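Local coordinates for protein cellulosomal scaffoldin (Acetivibrio cellulolyticus, PDB 3ZUC) that binds crystalline cellulose as a family 3b carbohydrate-binding module, one domain of a large cellulosome scaffoldin that as a whole probably also hydrolyses cellulose, at residues Val8-Ala13 against Thr134-Val139; Phe47-Asp52 against Gly82-Leu87; Cys59-Val64 against Ser103-Gly108. One frame throughout, in Å; residues are numbered along the deposited sequence.

Interaction 1 (Val8-Ala13 against Thr134-Val139); sequences VEFFNA and TSWDKV
Val8 meets Val139 through single methyl groups, its CG1 lying 4.1 Å from Val139 CG2. The Val8 carbonyl faces a water that accepts from Trp136 N at 2.7 Å and donates back to Trp136 O; the approach of this water to Val8 O is too short to be trusted. At Glu9 the backbone comes close, and CA sits 3.2 Å from Thr134 O in a CA-H...O contact. Glu9 CB lies against Thr134 O and CG beside Ser135 OG, while the Glu9 carboxylate leaves to form a salt bridge with Arg27. Phe10 makes the antiparallel hydrogen-bonded pair with Thr134: Phe10 N donates to Thr134 O at 2.9 Å, and Thr134 N returns to Phe10 O at 3.2 Å from a position 46° out of the carbonyl plane. Phe10 projects on the face opposite Glu9, with CG anti to the backbone N (chi1 -176°). There Val139 CG1 stands over the ring centre, 4.1 Å from the centroid, a CH-pi contact. Trp136 joins with CD1, 3.5 Å from Phe10 CD2; the planes differ by only 13°, but the rings are displaced laterally, with little of one over the other. Phe26 and Tyr45 meet the same phenyl ring, and Trp136 NE1 donates to Ser125 O. The type I turn Trp136-Val139 carries the chain from edge strand 134-135 of one sheet to strand 140-143 of the other, as befits the jelly-roll beta-sandwich of CBM3 modules. Two bent backbone bonds thus fasten a short edge strand, and the apolar cluster of Phe10, Trp136 and Val139 probably contributes much of the hold where the chain leaves it.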
# COMPACT_ATOMS: atom_id res chain seq x y z
N VAL A 8 0.05 4.77 9.65
CA VAL A 8 -0.51 4.28 8.41
C VAL A 8 -1.95 3.89 8.63
O VAL A 8 -2.27 3.07 9.49
CB VAL A 8 0.31 3.08 7.87
CG1 VAL A 8 -0.26 2.62 6.55
CG2 VAL A 8 1.77 3.45 7.74
N GLU A 9 -2.84 4.50 7.86
CA GLU A 9 -4.24 4.13 7.83
C GLU A 9 -4.57 3.64 6.42
O GLU A 9 -3.87 3.97 5.45
CB GLU A 9 -5.11 5.33 8.18
CG GLU A 9 -4.93 5.91 9.55
CD GLU A 9 -5.59 7.26 9.60
OE1 GLU A 9 -4.95 8.25 9.19
OE2 GLU A 9 -6.78 7.34 9.95
N PHE A 10 -5.67 2.90 6.29
CA PHE A 10 -5.93 2.21 5.05
C PHE A 10 -7.42 1.92 4.91
O PHE A 10 -8.11 1.68 5.91
CB PHE A 10 -5.17 0.86 5.05
CG PHE A 10 -5.32 0.10 3.76
CD1 PHE A 10 -4.55 0.44 2.66
CD2 PHE A 10 -6.26 -0.90 3.62
CE1 PHE A 10 -4.73 -0.18 1.45
CE2 PHE A 10 -6.42 -1.54 2.41
CZ PHE A 10 -5.66 -1.15 1.33
N PHE A 11 -7.90 1.85 3.66
CA PHE A 11 -9.13 1.13 3.33
C PHE A 11 -9.10 0.79 1.85
O PHE A 11 -8.27 1.29 1.09
CB PHE A 11 -10.42 1.86 3.75
CG PHE A 11 -10.80 3.08 2.93
CD1 PHE A 11 -10.14 4.28 3.06
CD2 PHE A 11 -11.89 3.03 2.08
CE1 PHE A 11 -10.53 5.41 2.37
CE2 PHE A 11 -12.29 4.16 1.36
CZ PHE A 11 -11.62 5.35 1.51
N ASN A 12 -10.02 -0.09 1.45
CA ASN A 12 -10.18 -0.48 0.07
C ASN A 12 -11.32 0.30 -0.57
O ASN A 12 -12.45 0.28 -0.05
CB ASN A 12 -10.53 -1.98 -0.02
CG ASN A 12 -9.36 -2.87 0.35
OD1 ASN A 12 -9.16 -3.22 1.51
ND2 ASN A 12 -8.54 -3.21 -0.65
N ALA A 13 -11.07 0.97 -1.69
CA ALA A 13 -12.13 1.80 -2.30
C ALA A 13 -13.22 0.99 -2.96
O ALA A 13 -14.33 1.50 -3.13
CB ALA A 13 -11.57 2.79 -3.30
N THR A 134 -8.63 3.66 8.32
CA THR A 134 -8.60 2.97 9.59
C THR A 134 -7.19 2.46 9.85
O THR A 134 -6.48 2.08 8.92
CB THR A 134 -9.62 1.86 9.56
OG1 THR A 134 -10.85 2.42 9.11
CG2 THR A 134 -9.85 1.26 10.94
N SER A 135 -6.78 2.45 11.11
CA SER A 135 -5.46 1.97 11.46
C SER A 135 -5.43 0.45 11.27
O SER A 135 -6.16 -0.33 11.91
CB SER A 135 -5.09 2.42 12.87
OG SER A 135 -5.09 3.84 12.95
N TRP A 136 -4.58 0.04 10.35
CA TRP A 136 -4.65 -1.28 9.76
C TRP A 136 -3.27 -1.90 9.77
O TRP A 136 -2.38 -1.46 9.05
CB TRP A 136 -5.19 -1.16 8.33
CG TRP A 136 -5.58 -2.41 7.63
CD1 TRP A 136 -5.14 -2.80 6.40
CD2 TRP A 136 -6.55 -3.38 8.03
NE1 TRP A 136 -5.78 -3.95 6.01
CE2 TRP A 136 -6.64 -4.33 6.99
CE3 TRP A 136 -7.39 -3.53 9.15
CZ2 TRP A 136 -7.50 -5.41 7.04
CZ3 TRP A 136 -8.24 -4.61 9.20
CH2 TRP A 136 -8.29 -5.54 8.15
N ASP A 137 -3.09 -2.93 10.60
CA ASP A 137 -1.78 -3.56 10.74
C ASP A 137 -1.54 -4.68 9.74
O ASP A 137 -0.49 -5.32 9.78
CB ASP A 137 -1.55 -4.06 12.19
CG ASP A 137 -2.43 -5.23 12.58
OD1 ASP A 137 -3.13 -5.80 11.73
OD2 ASP A 137 -2.39 -5.59 13.78
N LYS A 138 -2.45 -4.86 8.79
CA LYS A 138 -2.31 -5.89 7.76
C LYS A 138 -1.75 -5.34 6.46
O LYS A 138 -1.58 -6.11 5.51
CB LYS A 138 -3.64 -6.60 7.52
CG LYS A 138 -4.24 -7.23 8.76
CD LYS A 138 -3.29 -8.20 9.39
CE LYS A 138 -3.94 -8.96 10.56
NZ LYS A 138 -4.26 -8.17 11.76
N VAL A 139 -1.47 -4.05 6.41
CA VAL A 139 -0.54 -3.47 5.43
C VAL A 139 0.72 -3.07 6.19
O VAL A 139 0.66 -2.84 7.40
CB VAL A 139 -1.14 -2.27 4.66
CG1 VAL A 139 -2.27 -2.74 3.77
CG2 VAL A 139 -1.60 -1.16 5.61
O HOH W 1 -3.06 1.08 8.40

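Interaction 2 (Phe47-Asp52 against Gly82-Leu87); sequences FTVDGD and GADQYL. With CA (calcium ion), chain B.
Phe47 lays one face of its ring under the aliphatic start of Gln85, whose CB sits 3.8 Å from Phe47 CZ, offset toward the rim in a CH-pi contact. Phe47 CG stands between the backbone N and the carbonyl carbon (chi1 63°). The backbone N of Leu87 lies in plane at the edge of the ring. Phe47 also pairs with Gln85 through the backbone: Phe47 N donates to Gln85 O at 3.0 Å, and Gln85 N to Phe47 O at the same length. Phe47 O takes a second bond, from Asp84 N at 2.9 Å, and is therefore gripped twice. Two residues facing one make a classic beta bulge, placed where strand 42-47 of the jelly roll runs out into the calcium loop. Thr48 leads into that loop, resting its CG2 against the Gly82 backbone and binding the calcium through both its carbonyl O and OG1, the latter at 2.4 Å. Asp50 OD2 and water 3 are further ligands, and Asn119, Asp122 and Asp123 complete the site. Asp84 stays in the second shell. Its OD1 accepts from Val49 N at 2.9 Å on the syn lone pair, and OD2 is linked through water 2 to Asp50 N, a direct bond and a water bridge that probably help position the backbone between Thr48 and Asp50. The methyl groups of Val49 pack beside the Gln85 amide, with CG1 3.6 Å from NE2. The Gln85 and Asp52 side chains cross at about a right angle, amide and carboxylate planes 89° apart, and Gln85 NE2 donates to Asp52 OD1 at 2.9 Å from above the carboxylate plane. Asp52 OD2 has a separate partner, Lys75, in a salt bridge from strand 69-80.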
# COMPACT_ATOMS: atom_id res chain seq x y z
N PHE A 47 -1.57 -10.13 -0.87
CA PHE A 47 -2.75 -10.73 -1.45
C PHE A 47 -2.42 -12.09 -2.07
O PHE A 47 -1.25 -12.45 -2.23
CB PHE A 47 -3.38 -9.78 -2.50
CG PHE A 47 -2.49 -9.48 -3.69
CD1 PHE A 47 -1.47 -8.54 -3.63
CD2 PHE A 47 -2.70 -10.13 -4.91
CE1 PHE A 47 -0.68 -8.27 -4.73
CE2 PHE A 47 -1.92 -9.85 -6.01
CZ PHE A 47 -0.90 -8.92 -5.93
N THR A 48 -3.47 -12.83 -2.42
CA THR A 48 -3.34 -14.00 -3.27
C THR A 48 -3.82 -13.63 -4.67
O THR A 48 -4.92 -13.08 -4.82
CB THR A 48 -4.08 -15.23 -2.76
OG1 THR A 48 -5.47 -14.96 -2.75
CG2 THR A 48 -3.61 -15.62 -1.37
N VAL A 49 -2.99 -13.88 -5.67
CA VAL A 49 -3.24 -13.37 -7.01
C VAL A 49 -4.42 -14.03 -7.73
O VAL A 49 -5.01 -13.40 -8.60
CB VAL A 49 -1.93 -13.42 -7.84
CG1 VAL A 49 -1.51 -14.85 -8.16
CG2 VAL A 49 -2.00 -12.58 -9.10
N ASP A 50 -4.74 -15.28 -7.38
CA ASP A 50 -5.85 -16.00 -8.02
C ASP A 50 -5.68 -16.06 -9.54
O ASP A 50 -6.56 -15.64 -10.31
CB ASP A 50 -7.19 -15.38 -7.64
CG ASP A 50 -7.48 -15.47 -6.18
OD1 ASP A 50 -7.52 -16.63 -5.69
OD2 ASP A 50 -7.68 -14.44 -5.52
N GLY A 51 -4.54 -16.62 -9.96
CA GLY A 51 -4.17 -16.69 -11.35
C GLY A 51 -3.14 -15.62 -11.66
O GLY A 51 -3.48 -14.45 -11.83
N ASP A 52 -1.88 -16.02 -11.70
CA ASP A 52 -0.78 -15.07 -11.88
C ASP A 52 -0.80 -14.55 -13.32
O ASP A 52 -0.93 -15.31 -14.28
CB ASP A 52 0.55 -15.75 -11.58
CG ASP A 52 1.74 -14.80 -11.49
OD1 ASP A 52 1.55 -13.61 -11.25
OD2 ASP A 52 2.90 -15.30 -11.63
N GLY A 82 -3.20 -16.14 2.90
CA GLY A 82 -3.61 -14.85 2.42
C GLY A 82 -2.60 -14.09 1.60
O GLY A 82 -2.89 -12.95 1.19
N ALA A 83 -1.43 -14.67 1.35
CA ALA A 83 -0.38 -13.90 0.71
C ALA A 83 0.53 -14.79 -0.14
O ALA A 83 1.40 -15.49 0.38
CB ALA A 83 0.46 -13.17 1.77
N ASP A 84 0.34 -14.73 -1.46
CA ASP A 84 1.31 -15.28 -2.39
C ASP A 84 2.06 -14.19 -3.15
O ASP A 84 3.07 -14.52 -3.78
CB ASP A 84 0.76 -16.39 -3.28
CG ASP A 84 -0.39 -15.98 -4.16
OD1 ASP A 84 -0.48 -14.82 -4.58
OD2 ASP A 84 -1.27 -16.85 -4.37
N GLN A 85 1.65 -12.93 -3.03
CA GLN A 85 2.32 -11.80 -3.65
C GLN A 85 2.14 -10.58 -2.78
O GLN A 85 1.26 -10.53 -1.92
CB GLN A 85 1.77 -11.48 -5.05
CG GLN A 85 1.89 -12.63 -6.02
CD GLN A 85 1.76 -12.23 -7.46
OE1 GLN A 85 1.83 -11.04 -7.82
NE2 GLN A 85 1.65 -13.22 -8.33
N TYR A 86 2.96 -9.56 -3.04
CA TYR A 86 2.68 -8.23 -2.54
C TYR A 86 2.94 -7.19 -3.60
O TYR A 86 3.82 -7.32 -4.45
CB TYR A 86 3.44 -7.91 -1.25
CG TYR A 86 4.95 -7.99 -1.29
CD1 TYR A 86 5.60 -9.17 -1.01
CD2 TYR A 86 5.74 -6.87 -1.53
CE1 TYR A 86 6.99 -9.25 -0.94
CE2 TYR A 86 7.14 -6.94 -1.49
CZ TYR A 86 7.75 -8.14 -1.19
OH TYR A 86 9.14 -8.21 -1.11
N LEU A 87 2.14 -6.13 -3.52
CA LEU A 87 2.41 -4.85 -4.16
C LEU A 87 3.35 -4.07 -3.26
O LEU A 87 3.09 -3.95 -2.07
CB LEU A 87 1.09 -4.09 -4.30
CG LEU A 87 1.19 -2.60 -4.63
CD1 LEU A 87 1.73 -2.35 -6.02
CD2 LEU A 87 -0.15 -1.92 -4.42
CA CA B . -7.05 -13.36 -3.57
O HOH W 2 -3.37 -17.29 -5.93
O HOH W 3 -7.02 -11.22 -4.81

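Interaction 3 (Cys59-Val64 against Ser103-Gly108); sequences CDWSPV and SIEVQG
Glu105 CD lies in plane at the edge of the Trp61 indole, its carboxylate at 82° to the ring; Glu105 CB also comes within 3.4 Å of Trp61 CZ3. Pro63 CD covers one indole face, offset toward the rim, and Gln107 OE1 lies at the edge, 4.0 Å from Trp61 CE3. The backbone beneath forms a classic beta bulge at the margin of the five-stranded sheet of the jelly roll: Asp60 and Trp61 both face Gln107. Asp60 N donates to Gln107 O at 2.9 Å, Trp61 N adds a weak bond to the same oxygen, and Gln107 N returns to Trp61 O. The polar ends look elsewhere, Glu105 to Tyr133, Gln107 OE1 to Lys25 and Asp60 to Arg109, with water 4 joining Asp60 OD2 to Gln107 NE2. Such a row of aromatic and polar groups is consistent with the flat cellulose-binding face of family 3 modules. On the other side of the sheet Val64 CG1 packs on Ile104 CD1 at 3.7 Å. Ser62, its OG anti to the backbone N (chi1 -179°), donates from OG to Glu105 O at 2.8 Å, in the carbonyl plane.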
# COMPACT_ATOMS: atom_id res chain seq x y z
N CYS A 59 -1.10 4.95 -9.60
CA CYS A 59 -1.51 5.91 -8.58
C CYS A 59 -2.37 6.95 -9.29
O CYS A 59 -1.90 7.65 -10.18
CB CYS A 59 -0.31 6.56 -7.91
SG CYS A 59 -0.81 7.80 -6.68
N ASP A 60 -3.64 7.01 -8.92
CA ASP A 60 -4.54 7.97 -9.53
C ASP A 60 -4.41 9.34 -8.89
O ASP A 60 -4.58 10.36 -9.57
CB ASP A 60 -5.97 7.47 -9.44
CG ASP A 60 -6.18 6.21 -10.24
OD1 ASP A 60 -5.62 6.07 -11.35
OD2 ASP A 60 -6.90 5.33 -9.75
N TRP A 61 -4.10 9.38 -7.60
CA TRP A 61 -4.01 10.65 -6.92
C TRP A 61 -3.18 10.51 -5.65
O TRP A 61 -3.37 9.59 -4.84
CB TRP A 61 -5.40 11.19 -6.57
CG TRP A 61 -5.33 12.36 -5.66
CD1 TRP A 61 -4.87 13.61 -5.96
CD2 TRP A 61 -5.71 12.39 -4.29
NE1 TRP A 61 -4.93 14.41 -4.83
CE2 TRP A 61 -5.45 13.67 -3.80
CE3 TRP A 61 -6.24 11.43 -3.42
CZ2 TRP A 61 -5.70 14.03 -2.46
CZ3 TRP A 61 -6.49 11.77 -2.12
CH2 TRP A 61 -6.23 13.06 -1.65
N SER A 62 -2.29 11.48 -5.47
CA SER A 62 -1.67 11.74 -4.20
C SER A 62 -1.27 13.21 -4.20
O SER A 62 -0.83 13.72 -5.23
CB SER A 62 -0.39 10.92 -4.01
OG SER A 62 0.20 11.17 -2.75
N PRO A 63 -1.35 13.89 -3.04
CA PRO A 63 -0.87 15.27 -3.00
C PRO A 63 0.59 15.45 -3.44
O PRO A 63 0.99 16.53 -3.86
CB PRO A 63 -1.04 15.64 -1.52
CG PRO A 63 -2.11 14.76 -1.01
CD PRO A 63 -1.98 13.49 -1.77
N VAL A 64 1.41 14.40 -3.32
CA VAL A 64 2.81 14.53 -3.69
C VAL A 64 3.02 14.45 -5.20
O VAL A 64 4.15 14.61 -5.65
CB VAL A 64 3.70 13.49 -2.98
CG1 VAL A 64 3.50 13.59 -1.49
CG2 VAL A 64 3.41 12.07 -3.50
N SER A 103 -0.42 14.92 6.91
CA SER A 103 -0.73 13.65 6.30
C SER A 103 -0.94 13.80 4.81
O SER A 103 -1.32 14.86 4.31
CB SER A 103 -1.98 13.07 6.92
OG SER A 103 -3.11 13.86 6.59
N ILE A 104 -0.72 12.69 4.11
CA ILE A 104 -1.01 12.60 2.70
C ILE A 104 -1.76 11.31 2.42
O ILE A 104 -1.56 10.28 3.07
CB ILE A 104 0.25 12.63 1.83
CG1 ILE A 104 1.22 11.53 2.22
CG2 ILE A 104 0.91 14.02 1.89
CD1 ILE A 104 2.34 11.29 1.21
N GLU A 105 -2.61 11.35 1.40
CA GLU A 105 -3.27 10.17 0.88
C GLU A 105 -2.50 9.63 -0.33
O GLU A 105 -1.88 10.40 -1.09
CB GLU A 105 -4.72 10.49 0.46
CG GLU A 105 -5.62 10.89 1.63
CD GLU A 105 -7.10 11.08 1.29
OE1 GLU A 105 -7.70 10.21 0.65
OE2 GLU A 105 -7.68 12.09 1.74
N VAL A 106 -2.58 8.32 -0.53
CA VAL A 106 -2.06 7.65 -1.71
C VAL A 106 -3.17 6.72 -2.19
O VAL A 106 -3.52 5.76 -1.52
CB VAL A 106 -0.81 6.85 -1.38
CG1 VAL A 106 -0.31 6.15 -2.61
CG2 VAL A 106 0.28 7.76 -0.82
N GLN A 107 -3.74 7.03 -3.35
CA GLN A 107 -4.91 6.33 -3.87
C GLN A 107 -4.54 5.68 -5.20
O GLN A 107 -4.12 6.37 -6.14
CB GLN A 107 -6.04 7.33 -4.09
CG GLN A 107 -7.28 6.77 -4.71
CD GLN A 107 -8.43 7.73 -4.60
OE1 GLN A 107 -8.66 8.29 -3.53
NE2 GLN A 107 -9.16 7.93 -5.69
N GLY A 108 -4.53 4.35 -5.20
CA GLY A 108 -4.11 3.57 -6.37
C GLY A 108 -5.06 2.43 -6.76
O GLY A 108 -5.95 2.07 -6.00
O HOH W 4 -8.69 6.03 -7.86

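Interactions 1 and 3 belong to the same five-stranded sheet and lie at its two margins, where 134-135 joins 6-12 and 55-61 joins 102-112; their centres are 14 Å apart. Interaction 2 joins strands of the other sheet and lies farthest from the chain centre, its own centre 23 Å from that of interaction 3. None of the three touches another. All are partly buried, but interaction 1 turns an aromatic cluster inward with sparse backbone bonding, whereas interaction 3 spreads aromatic and polar groups over an exposed face. Interactions 2 and 3 both contain a classic bulge; in 2 it adjoins a loop that ligates calcium.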